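Local coordinates for protein laccase (PDB 3SQR) that oxidises phenolic substrates with four copper ions while reducing dioxygen to water, and probably serves in lignin breakdown and detoxification, at residues Pro222-Phe236 against Ser335-Leu347. Residues are numbered along the deposited sequence; the frame is centred on the assembly and turned at random. Where two conformers were deposited one is given.
With NAG (2-acetamido-2-deoxy-beta-D-glucopyranose), chain K; NAG (2-acetamido-2-deoxy-beta-D-glucopyranose), chain C.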
loop_
_atom_site.group_PDB
_atom_site.type_symbol
_atom_site.label_atom_id
_atom_site.label_comp_id
_atom_site.label_asym_id
_atom_site.label_seq_id
_atom_site.Cartn_x
_atom_site.Cartn_y
_atom_site.Cartn_z
ATOM N N PRO A 222 -17.076 -3.412 -8.898
ATOM C CA PRO A 222 -15.972 -2.643 -9.451
ATOM C C PRO A 222 -15.984 -2.776 -10.981
ATOM O O PRO A 222 -16.216 -3.847 -11.494
ATOM C CB PRO A 222 -14.751 -3.347 -8.882
ATOM C CG PRO A 222 -15.202 -3.843 -7.566
ATOM C CD PRO A 222 -16.574 -4.443 -7.982
ATOM N N PRO A 223 -15.798 -1.666 -11.691
ATOM C CA PRO A 223 -15.712 -1.821 -13.144
ATOM C C PRO A 223 -14.451 -2.540 -13.626
ATOM O O PRO A 223 -13.416 -2.453 -12.967
ATOM C CB PRO A 223 -15.684 -0.380 -13.648
ATOM C CG PRO A 223 -15.137 0.416 -12.545
ATOM C CD PRO A 223 -15.681 -0.268 -11.252
ATOM N N ALA A 224 -14.558 -3.235 -14.751
ATOM C CA ALA A 224 -13.390 -3.700 -15.498
ATOM C C ALA A 224 -12.755 -2.444 -16.083
ATOM O O ALA A 224 -13.422 -1.645 -16.761
ATOM C CB ALA A 224 -13.758 -4.657 -16.606
ATOM N N LEU A 225 -11.494 -2.213 -15.723
ATOM C CA LEU A 225 -10.779 -1.048 -16.260
ATOM C C LEU A 225 -10.144 -1.412 -17.561
ATOM O O LEU A 225 -10.009 -2.595 -17.955
ATOM C CB LEU A 225 -9.747 -0.535 -15.237
ATOM C CG LEU A 225 -10.346 -0.138 -13.895
ATOM C CD1 LEU A 225 -9.299 0.417 -12.967
ATOM C CD2 LEU A 225 -11.528 0.829 -14.042
ATOM N N GLU A 226 -9.703 -0.375 -18.267
ATOM C CA GLU A 226 -9.348 -0.569 -19.678
ATOM C C GLU A 226 -8.014 -1.179 -19.900
ATOM O O GLU A 226 -7.774 -1.827 -20.903
ATOM C CB GLU A 226 -9.403 0.769 -20.376
ATOM C CG GLU A 226 -10.790 1.311 -20.629
ATOM C CD GLU A 226 -11.534 1.853 -19.395
ATOM O OE1 GLU A 226 -10.900 2.248 -18.402
ATOM O OE2 GLU A 226 -12.784 1.821 -19.379
ATOM N N ASN A 227 -7.095 -1.037 -18.959
ATOM C CA ASN A 227 -5.795 -1.579 -19.191
ATOM C C ASN A 227 -5.105 -1.829 -17.833
ATOM O O ASN A 227 -5.763 -1.762 -16.793
ATOM C CB ASN A 227 -4.947 -0.622 -20.039
ATOM C CG ASN A 227 -3.927 -1.333 -20.871
ATOM O OD1 ASN A 227 -3.902 -2.553 -20.956
ATOM N ND2 ASN A 227 -3.025 -0.523 -21.528
ATOM N N THR A 228 -3.845 -2.189 -17.907
ATOM C CA THR A 228 -2.944 -2.303 -16.736
ATOM C C THR A 228 -1.661 -1.561 -17.088
ATOM O O THR A 228 -1.385 -1.343 -18.261
ATOM C CB THR A 228 -2.628 -3.745 -16.382
ATOM O OG1 THR A 228 -1.794 -4.320 -17.405
ATOM C CG2 THR A 228 -3.944 -4.595 -16.231
ATOM N N LEU A 229 -0.860 -1.219 -16.074
ATOM C CA LEU A 229 0.486 -0.641 -16.284
ATOM C C LEU A 229 1.457 -1.398 -15.469
ATOM O O LEU A 229 1.153 -1.840 -14.348
ATOM C CB LEU A 229 0.560 0.799 -15.865
ATOM C CG LEU A 229 -0.370 1.788 -16.581
ATOM C CD1 LEU A 229 -0.279 3.119 -15.923
ATOM C CD2 LEU A 229 -0.027 1.914 -18.014
ATOM N N MET A 230 2.636 -1.579 -16.063
ATOM C CA MET A 230 3.752 -2.116 -15.359
ATOM C C MET A 230 4.807 -1.049 -15.322
ATOM O O MET A 230 5.337 -0.617 -16.336
ATOM C CB MET A 230 4.303 -3.385 -16.039
ATOM C CG MET A 230 5.382 -4.028 -15.281
ATOM S SD MET A 230 5.872 -5.666 -15.925
ATOM C CE MET A 230 4.401 -6.646 -15.635
ATOM N N ASN A 231 5.144 -0.647 -14.108
ATOM C CA ASN A 231 5.967 0.502 -13.858
ATOM C C ASN A 231 5.589 1.675 -14.710
ATOM O O ASN A 231 6.449 2.350 -15.240
ATOM C CB ASN A 231 7.437 0.177 -13.983
ATOM C CG ASN A 231 8.241 0.913 -12.945
ATOM O OD1 ASN A 231 7.843 1.021 -11.785
ATOM N ND2 ASN A 231 9.346 1.432 -13.357
ATOM N N GLY A 232 4.287 1.920 -14.807
ATOM C CA GLY A 232 3.788 3.106 -15.435
ATOM C C GLY A 232 3.584 3.019 -16.937
ATOM O O GLY A 232 3.219 3.994 -17.519
ATOM N N THR A 233 3.830 1.859 -17.534
ATOM C CA THR A 233 3.656 1.720 -18.997
ATOM C C THR A 233 3.025 0.426 -19.438
ATOM O O THR A 233 3.066 -0.572 -18.721
ATOM C CB THR A 233 5.015 1.971 -19.680
ATOM O OG1 THR A 233 4.780 2.143 -21.065
ATOM C CG2 THR A 233 5.939 0.813 -19.414
ATOM N N ASN A 234 2.412 0.452 -20.630
ATOM C CA ASN A 234 1.975 -0.728 -21.295
ATOM C C ASN A 234 1.629 -0.389 -22.742
ATOM O O ASN A 234 1.584 0.789 -23.114
ATOM C CB ASN A 234 0.737 -1.331 -20.619
ATOM C CG ASN A 234 0.590 -2.816 -20.855
ATOM O OD1 ASN A 234 1.289 -3.399 -21.681
ATOM N ND2 ASN A 234 -0.277 -3.472 -20.046
ATOM N N THR A 235 1.504 -1.438 -23.540
ATOM C CA THR A 235 0.927 -1.327 -24.859
ATOM C C THR A 235 -0.562 -1.072 -24.761
ATOM O O THR A 235 -1.214 -1.300 -23.727
ATOM C CB THR A 235 1.157 -2.585 -25.628
ATOM O OG1 THR A 235 0.691 -3.744 -24.876
ATOM C CG2 THR A 235 2.598 -2.711 -26.004
ATOM N N PHE A 236 -1.147 -0.578 -25.839
ATOM C CA PHE A 236 -2.583 -0.606 -25.974
ATOM C C PHE A 236 -2.873 -0.479 -27.482
ATOM O O PHE A 236 -2.267 0.343 -28.154
ATOM C CB PHE A 236 -3.232 0.536 -25.240
ATOM C CG PHE A 236 -4.709 0.418 -25.103
ATOM C CD1 PHE A 236 -5.263 -0.500 -24.214
ATOM C CD2 PHE A 236 -5.573 1.254 -25.798
ATOM C CE1 PHE A 236 -6.666 -0.608 -24.086
ATOM C CE2 PHE A 236 -6.962 1.145 -25.704
ATOM C CZ PHE A 236 -7.522 0.242 -24.810
ATOM N N SER A 335 -10.694 -9.871 -9.720
ATOM C CA SER A 335 -11.416 -8.779 -10.261
ATOM C C SER A 335 -11.216 -8.762 -11.801
ATOM O O SER A 335 -10.313 -9.399 -12.347
ATOM C CB SER A 335 -10.955 -7.466 -9.653
ATOM O OG SER A 335 -9.577 -7.211 -10.060
ATOM N N THR A 336 -12.087 -8.025 -12.461
ATOM C CA THR A 336 -12.104 -7.961 -13.924
ATOM C C THR A 336 -11.173 -6.850 -14.448
ATOM O O THR A 336 -10.959 -5.832 -13.780
ATOM C CB THR A 336 -13.484 -7.632 -14.455
ATOM O OG1 THR A 336 -13.960 -6.438 -13.842
ATOM C CG2 THR A 336 -14.501 -8.815 -14.146
ATOM N N ASN A 337 -10.643 -7.104 -15.636
ATOM C CA ASN A 337 -9.910 -6.106 -16.396
ATOM C C ASN A 337 -10.129 -6.439 -17.884
ATOM O O ASN A 337 -10.173 -7.616 -18.312
ATOM C CB ASN A 337 -8.434 -6.156 -16.042
ATOM C CG ASN A 337 -7.681 -5.000 -16.601
ATOM O OD1 ASN A 337 -7.681 -3.882 -16.053
ATOM N ND2 ASN A 337 -7.102 -5.246 -17.729
ATOM N N ASN A 338 -10.176 -5.383 -18.669
ATOM C CA ASN A 338 -10.419 -5.530 -20.094
ATOM C C ASN A 338 -9.261 -6.091 -20.831
ATOM O O ASN A 338 -9.429 -6.670 -21.919
ATOM C CB ASN A 338 -10.756 -4.172 -20.690
ATOM C CG ASN A 338 -12.148 -3.726 -20.409
ATOM O OD1 ASN A 338 -12.935 -4.415 -19.746
ATOM N ND2 ASN A 338 -12.498 -2.573 -20.962
ATOM N N GLU A 339 -8.053 -6.010 -20.246
ATOM C CA GLU A 339 -6.876 -6.461 -20.922
ATOM C C GLU A 339 -5.986 -7.237 -19.962
ATOM O O GLU A 339 -4.762 -7.061 -19.933
ATOM C CB GLU A 339 -6.135 -5.245 -21.453
ATOM C CG GLU A 339 -6.963 -4.382 -22.386
ATOM C CD GLU A 339 -7.367 -5.065 -23.685
ATOM O OE1 GLU A 339 -6.781 -6.085 -24.032
ATOM O OE2 GLU A 339 -8.301 -4.571 -24.326
ATOM N N ALA A 340 -6.599 -8.181 -19.239
ATOM C CA ALA A 340 -5.833 -8.978 -18.296
ATOM C C ALA A 340 -4.586 -9.664 -18.866
ATOM O O ALA A 340 -3.531 -9.693 -18.229
ATOM C CB ALA A 340 -6.778 -10.020 -17.605
ATOM N N ALA A 341 -4.687 -10.244 -20.071
ATOM C CA ALA A 341 -3.610 -11.007 -20.635
ATOM C C ALA A 341 -2.394 -10.111 -20.949
ATOM O O ALA A 341 -1.288 -10.640 -21.112
ATOM C CB ALA A 341 -4.072 -11.791 -21.924
ATOM N N ASN A 342 -2.624 -8.805 -21.054
ATOM C CA ASN A 342 -1.568 -7.826 -21.399
ATOM C C ASN A 342 -0.883 -7.159 -20.231
ATOM O O ASN A 342 -0.110 -6.216 -20.417
ATOM C CB ASN A 342 -2.079 -6.778 -22.356
ATOM C CG ASN A 342 -2.758 -7.347 -23.593
ATOM O OD1 ASN A 342 -4.005 -7.384 -23.648
ATOM N ND2 ASN A 342 -1.987 -7.782 -24.580
ATOM N N ALA A 343 -1.104 -7.712 -19.027
ATOM C CA ALA A 343 -0.383 -7.249 -17.807
ATOM C C ALA A 343 0.974 -7.922 -17.796
ATOM O O ALA A 343 1.226 -8.814 -17.016
ATOM C CB ALA A 343 -1.171 -7.605 -16.552
ATOM N N THR A 344 1.842 -7.456 -18.682
ATOM C CA THR A 344 3.115 -8.036 -18.932
ATOM C C THR A 344 4.104 -6.918 -19.268
ATOM O O THR A 344 3.714 -5.787 -19.622
ATOM C CB THR A 344 3.116 -8.992 -20.173
ATOM O OG1 THR A 344 2.747 -8.280 -21.353
ATOM C CG2 THR A 344 2.145 -10.175 -19.931
ATOM N N GLY A 345 5.355 -7.291 -19.182
ATOM C CA GLY A 345 6.482 -6.486 -19.619
ATOM C C GLY A 345 7.528 -7.415 -20.220
ATOM O O GLY A 345 7.279 -8.597 -20.379
ATOM N N ILE A 346 8.658 -6.842 -20.551
ATOM C CA ILE A 346 9.734 -7.541 -21.229
ATOM C C ILE A 346 11.035 -7.373 -20.513
ATOM O O ILE A 346 11.488 -6.235 -20.200
ATOM C CB ILE A 346 9.921 -6.993 -22.697
ATOM C CG1 ILE A 346 8.666 -7.179 -23.509
ATOM C CG2 ILE A 346 11.083 -7.689 -23.336
ATOM C CD1 ILE A 346 8.722 -6.501 -24.912
ATOM N N LEU A 347 11.661 -8.525 -20.223
ATOM C CA LEU A 347 12.985 -8.629 -19.746
ATOM C C LEU A 347 13.902 -8.938 -20.948
ATOM O O LEU A 347 13.591 -9.846 -21.679
ATOM C CB LEU A 347 13.082 -9.794 -18.797
ATOM C CG LEU A 347 14.487 -10.014 -18.234
ATOM C CD1 LEU A 347 14.852 -8.915 -17.264
ATOM C CD2 LEU A 347 14.539 -11.363 -17.551
HETATM C C1 NAG K . -2.661 -8.315 -25.741
HETATM C C2 NAG K . -2.115 -7.745 -27.023
HETATM C C3 NAG K . -2.676 -8.542 -28.227
HETATM C C4 NAG K . -2.347 -10.010 -27.970
HETATM C C5 NAG K . -3.030 -10.457 -26.696
HETATM C C6 NAG K . -2.670 -11.895 -26.377
HETATM C C7 NAG K . -1.537 -5.397 -26.779
HETATM C C8 NAG K . -2.012 -3.985 -26.804
HETATM N N2 NAG K . -2.455 -6.351 -27.045
HETATM O O3 NAG K . -2.069 -8.065 -29.406
HETATM O O4 NAG K . -2.828 -10.856 -28.968
HETATM O O5 NAG K . -2.472 -9.710 -25.666
HETATM O O6 NAG K . -3.039 -12.072 -25.036
HETATM O O7 NAG K . -0.341 -5.630 -26.493
HETATM C C1 NAG C . 10.198 2.185 -12.481
HETATM C C2 NAG C . 11.673 1.861 -12.696
HETATM C C3 NAG C . 12.464 2.642 -11.665
HETATM C C4 NAG C . 12.205 4.138 -11.764
HETATM C C5 NAG C . 10.674 4.430 -11.871
HETATM C C6 NAG C . 10.422 5.712 -12.625
HETATM C C7 NAG C . 12.708 -0.282 -13.136
HETATM C C8 NAG C . 13.011 -1.696 -12.670
HETATM N N2 NAG C . 11.961 0.498 -12.369
HETATM O O3 NAG C . 13.845 2.376 -11.749
HETATM O O4 NAG C . 12.735 4.801 -10.600
HETATM O O5 NAG C . 9.995 3.538 -12.719
HETATM O O6 NAG C . 9.085 6.155 -12.381
HETATM O O7 NAG C . 13.129 0.173 -14.204
HETATM O O HOH W 1 -14.083 -6.513 -10.732
HETATM O O HOH W 2 -12.225 -4.675 -11.628
HETATM O O HOH W 3 -9.623 -3.668 -14.026
HETATM O O HOH W 4 -9.800 -1.835 -22.726
HETATM O O HOH W 5 -3.135 -4.864 -19.647
HETATM O O HOH W 6 4.180 -3.001 -19.690
#
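In the second cupredoxin domain of this multicopper oxidase, edge strand 227-230 of one sheet, with its flanking loops, meets strand 344-347 of the other and the loop leading into it; Asn-234 and Asn-342 join the loops beside these strands, next to the glycan carried by Asn-342. The amide nitrogen ND2 of Asn-234 gives one hydrogen to Asn-342 O at 2.8 Å (N-H...O angle 165°) and the other to Thr-228 O at 3.0 Å. Both acceptors lie in its amide plane, although ND2 stands above each of their carbonyl planes. Pointing CG away from its own backbone N (chi1 -155°) carries this amide between the two segments, while OD1 accepts from Lys-252 NZ and Thr-235 N. Beside it, Thr-228 OG1 rests on Ala-343 CA at 3.3 Å and donates to water 5, which donates to Asn-227 OD1 and Glu-339 O; Asn-227 ND2 bonds Asp-82 and Thr-235 O. Met-230, extended until it bends at chi3 (-66°), lays SD 3.7 Å from Gly-345 N and CE 3.7 Å from Thr-344 C. Further along, Asn-338 N bonds Leu-225 O at 2.9 Å, and water 3 accepts from Leu-225 N close to Thr-336 O. The sugar on Asn-342 ND2 reaches back across the contact, its O7 accepting a hydrogen bond from Thr-235 OG1 at 2.7 Å. With both its hydrogens used, the Asn-234 amide is fixed in rotation and satisfies the carbonyls of Thr-228 and Asn-342, as water 5 does that of Glu-339.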